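PDB 6B7K: endo-alpha-(1->5)-L-arabinanase, which probably catalyses the endohydrolysis of (1->5)-alpha-arabinofuranosidic linkages in arabinans and carries bound calcium. Local coordinates for residues W13-D18 against S284-N289; A82-Y87 against H262-N267; A193-Y198 against Y204-F209. All coordinates share one frame; numbering follows the deposited sequence.

Contact 1 (W13-D18 against S284-N289); sequences WDTKGD and SKLLIN
W13 and T15, near the N-terminus, reach two carbonyls of strand 284-289, and so join the two ends of the five-bladed beta-propeller expected of the GH43 family. W13 donates its backbone N to I288 O at 2.8 Å, with an N-H...O angle of 161°. Two residues earlier in the strand, the carbonyl of L286, pointing to the same side, takes a side chain instead: T15 OG1 donates to L286 O at 2.6 Å, meeting it in the carbonyl plane with a C=O...O angle of 154°. T15 CG2 lies alongside the same oxygen. The apolar part of the contact belongs to W13 and I288. With CG anti to its own carbonyl carbon (chi1 -67°), the indole swings beside the I288 carbonyl and obliquely across the branched side chain, so that I288 CG2 meets the six-membered ring near CE3 and CZ3, toward its rim.

A second shell holds these groups. The W13 ring packs edge-to-face with W33, and N19 ND2 hydrogen-bonds to T15 OG1, so that hydroxyl is gripped from two residues. W55 of strand 54-61, in the first blade, lies against both L286 and I288, so the first blade packs on the last here. The nearest apolar approach across the two segments is W13 CE3 to I288 CG2, at 3.4 Å.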
# COMPACT_ATOMS: atom_id res chain seq x y z
N TRP A 13 -6.63 -17.73 0.80
CA TRP A 13 -5.81 -18.45 1.77
C TRP A 13 -6.37 -18.20 3.16
O TRP A 13 -6.39 -17.06 3.63
CB TRP A 13 -4.36 -17.99 1.70
CG TRP A 13 -3.64 -18.35 0.44
CD1 TRP A 13 -4.15 -19.03 -0.63
CD2 TRP A 13 -2.28 -18.05 0.12
NE1 TRP A 13 -3.19 -19.17 -1.60
CE2 TRP A 13 -2.03 -18.58 -1.16
CE3 TRP A 13 -1.25 -17.40 0.80
CZ2 TRP A 13 -0.79 -18.46 -1.78
CZ3 TRP A 13 -0.02 -17.28 0.18
CH2 TRP A 13 0.20 -17.81 -1.10
N ASP A 14 -6.83 -19.26 3.82
CA ASP A 14 -7.35 -19.13 5.17
C ASP A 14 -6.20 -18.89 6.14
O ASP A 14 -5.42 -19.81 6.43
CB ASP A 14 -8.14 -20.39 5.55
CG ASP A 14 -9.04 -20.16 6.75
OD1 ASP A 14 -9.28 -18.98 7.09
OD2 ASP A 14 -9.51 -21.16 7.34
N THR A 15 -6.08 -17.66 6.63
CA THR A 15 -5.00 -17.29 7.53
C THR A 15 -5.41 -17.56 8.98
O THR A 15 -6.52 -17.20 9.39
CB THR A 15 -4.62 -15.82 7.35
OG1 THR A 15 -5.77 -15.00 7.61
CG2 THR A 15 -4.13 -15.57 5.93
N LYS A 16 -4.52 -18.18 9.74
CA LYS A 16 -4.77 -18.56 11.12
C LYS A 16 -3.58 -18.15 11.98
O LYS A 16 -2.50 -17.84 11.47
CB LYS A 16 -5.03 -20.07 11.25
CG LYS A 16 -3.86 -20.93 10.81
CD LYS A 16 -4.25 -22.39 10.66
CE LYS A 16 -5.15 -22.60 9.45
NZ LYS A 16 -5.42 -24.04 9.22
N GLY A 17 -3.79 -18.16 13.29
CA GLY A 17 -2.70 -17.79 14.19
C GLY A 17 -2.71 -16.30 14.43
O GLY A 17 -3.77 -15.69 14.63
N ASP A 18 -1.52 -15.70 14.41
CA ASP A 18 -1.37 -14.26 14.64
C ASP A 18 -1.49 -13.53 13.30
O ASP A 18 -0.53 -12.96 12.77
CB ASP A 18 -0.04 -13.98 15.33
CG ASP A 18 0.04 -12.58 15.91
OD1 ASP A 18 -0.91 -11.79 15.71
OD2 ASP A 18 1.06 -12.26 16.56
N SER A 284 -9.30 -6.35 11.99
CA SER A 284 -8.77 -6.57 10.65
C SER A 284 -7.79 -7.73 10.63
O SER A 284 -6.82 -7.75 11.40
CB SER A 284 -8.10 -5.29 10.14
OG SER A 284 -7.08 -4.86 11.04
N LYS A 285 -8.04 -8.69 9.75
CA LYS A 285 -7.19 -9.86 9.57
C LYS A 285 -6.46 -9.77 8.23
O LYS A 285 -6.67 -8.85 7.44
CB LYS A 285 -8.02 -11.14 9.65
CG LYS A 285 -8.90 -11.23 10.89
CD LYS A 285 -8.06 -11.29 12.15
CE LYS A 285 -8.93 -11.56 13.36
NZ LYS A 285 -8.12 -11.80 14.58
N LEU A 286 -5.60 -10.75 7.98
CA LEU A 286 -4.84 -10.84 6.74
C LEU A 286 -5.55 -11.76 5.77
O LEU A 286 -5.89 -12.90 6.12
CB LEU A 286 -3.42 -11.33 7.01
CG LEU A 286 -2.52 -11.54 5.79
CD1 LEU A 286 -2.35 -10.24 5.03
CD2 LEU A 286 -1.17 -12.11 6.21
N LEU A 287 -5.78 -11.28 4.55
CA LEU A 287 -6.40 -12.06 3.49
C LEU A 287 -5.46 -12.07 2.29
O LEU A 287 -5.08 -11.00 1.79
CB LEU A 287 -7.77 -11.51 3.11
CG LEU A 287 -8.92 -11.87 4.04
CD1 LEU A 287 -10.25 -11.52 3.40
CD2 LEU A 287 -8.87 -13.35 4.39
N ILE A 288 -5.09 -13.26 1.83
CA ILE A 288 -4.17 -13.43 0.73
C ILE A 288 -4.85 -14.27 -0.34
O ILE A 288 -5.45 -15.31 -0.04
CB ILE A 288 -2.85 -14.09 1.18
CG1 ILE A 288 -2.27 -13.34 2.37
CG2 ILE A 288 -1.86 -14.13 0.04
CD1 ILE A 288 -1.04 -13.97 2.94
N ASN A 289 -4.75 -13.82 -1.59
CA ASN A 289 -5.33 -14.52 -2.73
C ASN A 289 -4.30 -14.66 -3.83
O ASN A 289 -3.45 -13.78 -4.02
CB ASN A 289 -6.56 -13.78 -3.28
CG ASN A 289 -7.78 -13.97 -2.42
OD1 ASN A 289 -8.66 -14.77 -2.74
ND2 ASN A 289 -7.86 -13.23 -1.32

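Contact 2 (A82-Y87 against H262-N267); sequences APDISY and HQDVLN. With CA (calcium ion), chain F.
A82-Y87 and H262-N267 run in roughly the same direction but too far apart to pair as strands, A82 CA lying 8.1 Å from H262 CA and D84 CA 8.6 Å from D264 CA. The gap between D84 and D264 is bridged by a calcium ion. D84, with CG anti to the backbone N (chi1 -180°), extends straight from its strand and gives the metal one oxygen, OD1, at 2.4 Å from the calcium. D264 comes from across the gap and binds with both: OD2 is 2.5 Å from the calcium and OD1 2.7 Å. The two side chains cross at about a right angle, their carboxylate planes turned 35° apart, and D84 OD1 stands 3.1 Å from D264 OD2, a closeness of two acceptors that the shared cation probably offsets. D142 completes the set of aspartates, and a water takes a further position on the metal while donating to V265 O. V265 N also donates to D264 OD1, at 2.8 Å, in a bent bond on the anti side, tilted 29° out of the carboxylate plane. Neither aspartate relies on calcium alone: L143 N holds D84 OD2, and S25 OG holds D264 OD2.

At the other end, A82 CB touches NE2 of H262, a histidine predicted to matter for substrate recognition; its side chain lies about 3 Å from that of D23, the predicted proton acceptor, at the nearest atoms, and equally near a second calcium ion.

A82-Y87 and the strand within H262-N267 are edge strands of their sheets close to the centre of the chain, consistent with the inner strands of propeller blades. A82-Y87 pairs with strand 92-98 and packs P83 and I85 on F36 of strand 32-38, while 262-267 lies between its partner strand 270-277 and strand 191-199 of the preceding blade.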
# COMPACT_ATOMS: atom_id res chain seq x y z
N ALA A 82 0.96 1.97 6.89
CA ALA A 82 1.02 1.57 5.48
C ALA A 82 2.44 1.42 4.95
O ALA A 82 2.89 2.26 4.16
CB ALA A 82 0.26 2.59 4.63
N PRO A 83 3.16 0.38 5.35
CA PRO A 83 4.49 0.16 4.79
C PRO A 83 4.41 -0.52 3.43
O PRO A 83 3.43 -1.17 3.08
CB PRO A 83 5.15 -0.76 5.82
CG PRO A 83 4.02 -1.52 6.39
CD PRO A 83 2.83 -0.60 6.40
N ASP A 84 5.48 -0.33 2.65
CA ASP A 84 5.64 -1.00 1.37
C ASP A 84 7.03 -1.61 1.31
O ASP A 84 8.03 -0.91 1.50
CB ASP A 84 5.43 -0.04 0.19
CG ASP A 84 5.59 -0.73 -1.15
OD1 ASP A 84 4.89 -1.74 -1.38
OD2 ASP A 84 6.42 -0.27 -1.96
N ILE A 85 7.10 -2.91 1.04
CA ILE A 85 8.34 -3.66 1.03
C ILE A 85 8.55 -4.27 -0.35
O ILE A 85 7.62 -4.82 -0.95
CB ILE A 85 8.35 -4.75 2.12
CG1 ILE A 85 9.66 -5.53 2.11
CG2 ILE A 85 7.13 -5.66 1.97
CD1 ILE A 85 10.87 -4.69 2.45
N SER A 86 9.78 -4.17 -0.86
CA SER A 86 10.12 -4.76 -2.14
C SER A 86 11.63 -4.83 -2.26
O SER A 86 12.36 -4.11 -1.58
CB SER A 86 9.52 -3.96 -3.31
OG SER A 86 9.93 -2.60 -3.24
N TYR A 87 12.09 -5.72 -3.13
CA TYR A 87 13.50 -5.87 -3.44
C TYR A 87 13.76 -5.32 -4.84
O TYR A 87 13.05 -5.67 -5.79
CB TYR A 87 13.93 -7.34 -3.35
CG TYR A 87 15.43 -7.55 -3.42
CD1 TYR A 87 16.22 -7.46 -2.28
CD2 TYR A 87 16.05 -7.86 -4.63
CE1 TYR A 87 17.59 -7.66 -2.34
CE2 TYR A 87 17.41 -8.07 -4.70
CZ TYR A 87 18.18 -7.96 -3.55
OH TYR A 87 19.54 -8.17 -3.62
N HIS A 262 -6.72 -1.59 1.42
CA HIS A 262 -5.28 -1.41 1.38
C HIS A 262 -4.57 -2.66 0.88
O HIS A 262 -3.83 -3.31 1.62
CB HIS A 262 -4.72 -1.00 2.74
CG HIS A 262 -3.42 -0.27 2.64
ND1 HIS A 262 -2.26 -0.87 2.19
CD2 HIS A 262 -3.10 1.02 2.91
CE1 HIS A 262 -1.28 0.02 2.19
NE2 HIS A 262 -1.76 1.17 2.62
N GLN A 263 -4.79 -2.98 -0.39
CA GLN A 263 -4.24 -4.17 -1.00
C GLN A 263 -2.83 -3.92 -1.50
O GLN A 263 -2.32 -2.79 -1.52
CB GLN A 263 -5.13 -4.63 -2.16
CG GLN A 263 -4.97 -3.80 -3.42
CD GLN A 263 -5.29 -2.33 -3.21
OE1 GLN A 263 -6.27 -1.99 -2.55
NE2 GLN A 263 -4.45 -1.46 -3.77
N ASP A 264 -2.18 -5.01 -1.92
CA ASP A 264 -0.90 -4.94 -2.60
C ASP A 264 -0.71 -6.25 -3.36
O ASP A 264 -1.25 -7.28 -2.95
CB ASP A 264 0.26 -4.70 -1.63
CG ASP A 264 1.47 -4.07 -2.31
OD1 ASP A 264 1.48 -3.98 -3.55
OD2 ASP A 264 2.40 -3.65 -1.59
N VAL A 265 0.03 -6.19 -4.46
CA VAL A 265 0.24 -7.34 -5.32
C VAL A 265 1.72 -7.69 -5.33
O VAL A 265 2.59 -6.81 -5.29
CB VAL A 265 -0.26 -7.08 -6.76
CG1 VAL A 265 -1.78 -6.95 -6.77
CG2 VAL A 265 0.38 -5.82 -7.34
N LEU A 266 2.02 -8.99 -5.37
CA LEU A 266 3.38 -9.49 -5.37
C LEU A 266 3.58 -10.43 -6.56
O LEU A 266 2.81 -11.39 -6.72
CB LEU A 266 3.71 -10.23 -4.07
CG LEU A 266 5.02 -11.04 -4.05
CD1 LEU A 266 6.22 -10.12 -4.17
CD2 LEU A 266 5.10 -11.89 -2.79
N ASN A 267 4.59 -10.14 -7.37
CA ASN A 267 5.01 -11.00 -8.47
C ASN A 267 3.89 -11.24 -9.48
O ASN A 267 3.91 -12.24 -10.20
CB ASN A 267 5.55 -12.34 -7.95
CG ASN A 267 6.56 -12.97 -8.89
OD1 ASN A 267 7.10 -12.31 -9.78
ND2 ASN A 267 6.83 -14.26 -8.69
CA CA F . 3.91 -2.73 -3.38
O HOH W 1 4.08 -4.72 -5.07

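Contact 3 (A193-Y198 against Y204-F209); sequences APNITY and YLFVSF
The N195 amide and the F206 ring share one face of an antiparallel hairpin, nearly parallel with planes only 10° apart but stepped away from each other, and the two side chains cross obliquely. N195 CG sits between the backbone N and the carbonyl carbon (chi1 67°), which carries the amide over toward the neighbouring strand; ND2 comes 3.4 Å from F206 CD1, while OD1 sits by F206 CB. T197 CG2 reaches the same ring at its edge, in plane, 3.8 Å from CE1, and Y204 continues the row, its ring edge turned to T197 O. Were F206 shortened to an alanine, T197 CG2 would probably lose its ring edge and the N195 amide would be less confined.

On the opposite face L205 CD1 wedges against I196 CG1 at 3.6 Å and also meets P194 CB. Between the faces, N195 and F206 form a hydrogen-bonded pair, with F206 N to N195 O at 2.8 Å and N195 N to F206 O at 3.0 Å; T197 and Y204 form another.

Several polar atoms turn to the neighbouring blade: Q263 of its inner strand takes N195 OD1 and S208 OG, and N268, in the turn after that strand, takes T197 OG1. Backbone bonds and apolar surface therefore hold the hairpin together, while N195 OD1, T197 OG1 and S208 OG bond to the adjacent blade.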
# COMPACT_ATOMS: atom_id res chain seq x y z
N ALA A 193 -4.39 4.17 -0.74
CA ALA A 193 -3.69 2.89 -0.79
C ALA A 193 -3.41 2.39 -2.21
O ALA A 193 -3.80 1.28 -2.58
CB ALA A 193 -4.48 1.84 -0.01
N PRO A 194 -2.72 3.18 -3.03
CA PRO A 194 -2.48 2.76 -4.41
C PRO A 194 -1.30 1.82 -4.53
O PRO A 194 -0.33 1.90 -3.78
CB PRO A 194 -2.19 4.09 -5.12
CG PRO A 194 -1.48 4.89 -4.07
CD PRO A 194 -2.08 4.48 -2.74
N ASN A 195 -1.41 0.90 -5.49
CA ASN A 195 -0.26 0.08 -5.87
C ASN A 195 -0.36 -0.20 -7.37
O ASN A 195 -1.44 -0.52 -7.87
CB ASN A 195 -0.17 -1.22 -5.06
CG ASN A 195 -1.31 -2.17 -5.34
OD1 ASN A 195 -2.34 -2.16 -4.67
ND2 ASN A 195 -1.11 -3.03 -6.34
N ILE A 196 0.77 -0.06 -8.06
CA ILE A 196 0.83 -0.17 -9.52
C ILE A 196 1.71 -1.36 -9.88
O ILE A 196 2.73 -1.60 -9.24
CB ILE A 196 1.37 1.12 -10.17
CG1 ILE A 196 0.69 2.35 -9.57
CG2 ILE A 196 1.18 1.08 -11.67
CD1 ILE A 196 1.21 3.65 -10.13
N THR A 197 1.31 -2.09 -10.92
CA THR A 197 2.10 -3.20 -11.43
C THR A 197 1.99 -3.25 -12.94
O THR A 197 0.95 -2.91 -13.52
CB THR A 197 1.67 -4.54 -10.82
OG1 THR A 197 2.42 -5.60 -11.43
CG2 THR A 197 0.18 -4.77 -11.04
N TYR A 198 3.07 -3.69 -13.58
CA TYR A 198 3.12 -3.85 -15.03
C TYR A 198 2.97 -5.32 -15.40
O TYR A 198 3.57 -6.20 -14.78
CB TYR A 198 4.44 -3.31 -15.60
CG TYR A 198 4.63 -3.58 -17.07
CD1 TYR A 198 4.13 -2.71 -18.03
CD2 TYR A 198 5.32 -4.71 -17.52
CE1 TYR A 198 4.31 -2.95 -19.38
CE2 TYR A 198 5.50 -4.95 -18.86
CZ TYR A 198 4.99 -4.07 -19.79
OH TYR A 198 5.17 -4.31 -21.13
N TYR A 204 -1.24 -1.65 -14.14
CA TYR A 204 -2.50 -1.86 -13.42
C TYR A 204 -2.42 -1.17 -12.07
O TYR A 204 -1.71 -1.62 -11.17
CB TYR A 204 -2.79 -3.35 -13.26
CG TYR A 204 -3.08 -4.06 -14.56
CD1 TYR A 204 -2.04 -4.54 -15.34
CD2 TYR A 204 -4.38 -4.23 -15.00
CE1 TYR A 204 -2.29 -5.19 -16.53
CE2 TYR A 204 -4.64 -4.88 -16.19
CZ TYR A 204 -3.59 -5.35 -16.95
OH TYR A 204 -3.85 -6.00 -18.14
N LEU A 205 -3.17 -0.08 -11.93
CA LEU A 205 -3.24 0.66 -10.67
C LEU A 205 -4.41 0.11 -9.85
O LEU A 205 -5.57 0.27 -10.23
CB LEU A 205 -3.41 2.15 -10.92
CG LEU A 205 -3.80 2.99 -9.70
CD1 LEU A 205 -2.75 2.88 -8.60
CD2 LEU A 205 -4.04 4.44 -10.08
N PHE A 206 -4.10 -0.53 -8.72
CA PHE A 206 -5.11 -0.90 -7.74
C PHE A 206 -5.22 0.21 -6.70
O PHE A 206 -4.23 0.87 -6.37
CB PHE A 206 -4.75 -2.21 -7.04
CG PHE A 206 -4.61 -3.38 -7.97
CD1 PHE A 206 -3.44 -3.58 -8.69
CD2 PHE A 206 -5.63 -4.31 -8.10
CE1 PHE A 206 -3.30 -4.66 -9.53
CE2 PHE A 206 -5.50 -5.39 -8.94
CZ PHE A 206 -4.34 -5.57 -9.66
N VAL A 207 -6.44 0.43 -6.20
CA VAL A 207 -6.70 1.44 -5.18
C VAL A 207 -7.75 0.91 -4.22
O VAL A 207 -8.38 -0.13 -4.45
CB VAL A 207 -7.17 2.79 -5.77
CG1 VAL A 207 -6.07 3.45 -6.60
CG2 VAL A 207 -8.43 2.60 -6.59
N SER A 208 -7.95 1.64 -3.13
CA SER A 208 -8.98 1.35 -2.14
C SER A 208 -9.99 2.49 -2.13
O SER A 208 -9.60 3.66 -2.09
CB SER A 208 -8.37 1.14 -0.76
OG SER A 208 -7.45 0.06 -0.76
N PHE A 209 -11.27 2.14 -2.17
CA PHE A 209 -12.34 3.12 -2.19
C PHE A 209 -13.01 3.23 -0.83
O PHE A 209 -13.13 2.24 -0.09
CB PHE A 209 -13.40 2.75 -3.24
CG PHE A 209 -13.03 3.14 -4.65
CD1 PHE A 209 -11.91 3.91 -4.91
CD2 PHE A 209 -13.83 2.74 -5.71
CE1 PHE A 209 -11.59 4.27 -6.21
CE2 PHE A 209 -13.51 3.09 -7.01
CZ PHE A 209 -12.38 3.86 -7.26

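Contacts 2 and 3 meet directly, their centres 10 Å apart: Q263 NE2 lies 3.1 Å from A193 O, a probable hydrogen bond, and Q263 OE1 is 3.0 Å from S208 OG, so the strand that delivers D264 to calcium is tied to the hairpin of contact 3. That hairpin's first strand also carries E192, the predicted proton donor, directly before A193, and the N195 side chain lies about 5 Å from calcium. Contact 1 stands apart, 16 Å from contact 2 and 21 Å from contact 3 between centres. It shares a sheet with contact 2 and joins the N-terminal segment to the last blade, about 17 Å from the chain's centre, consistent with helping to close the ring.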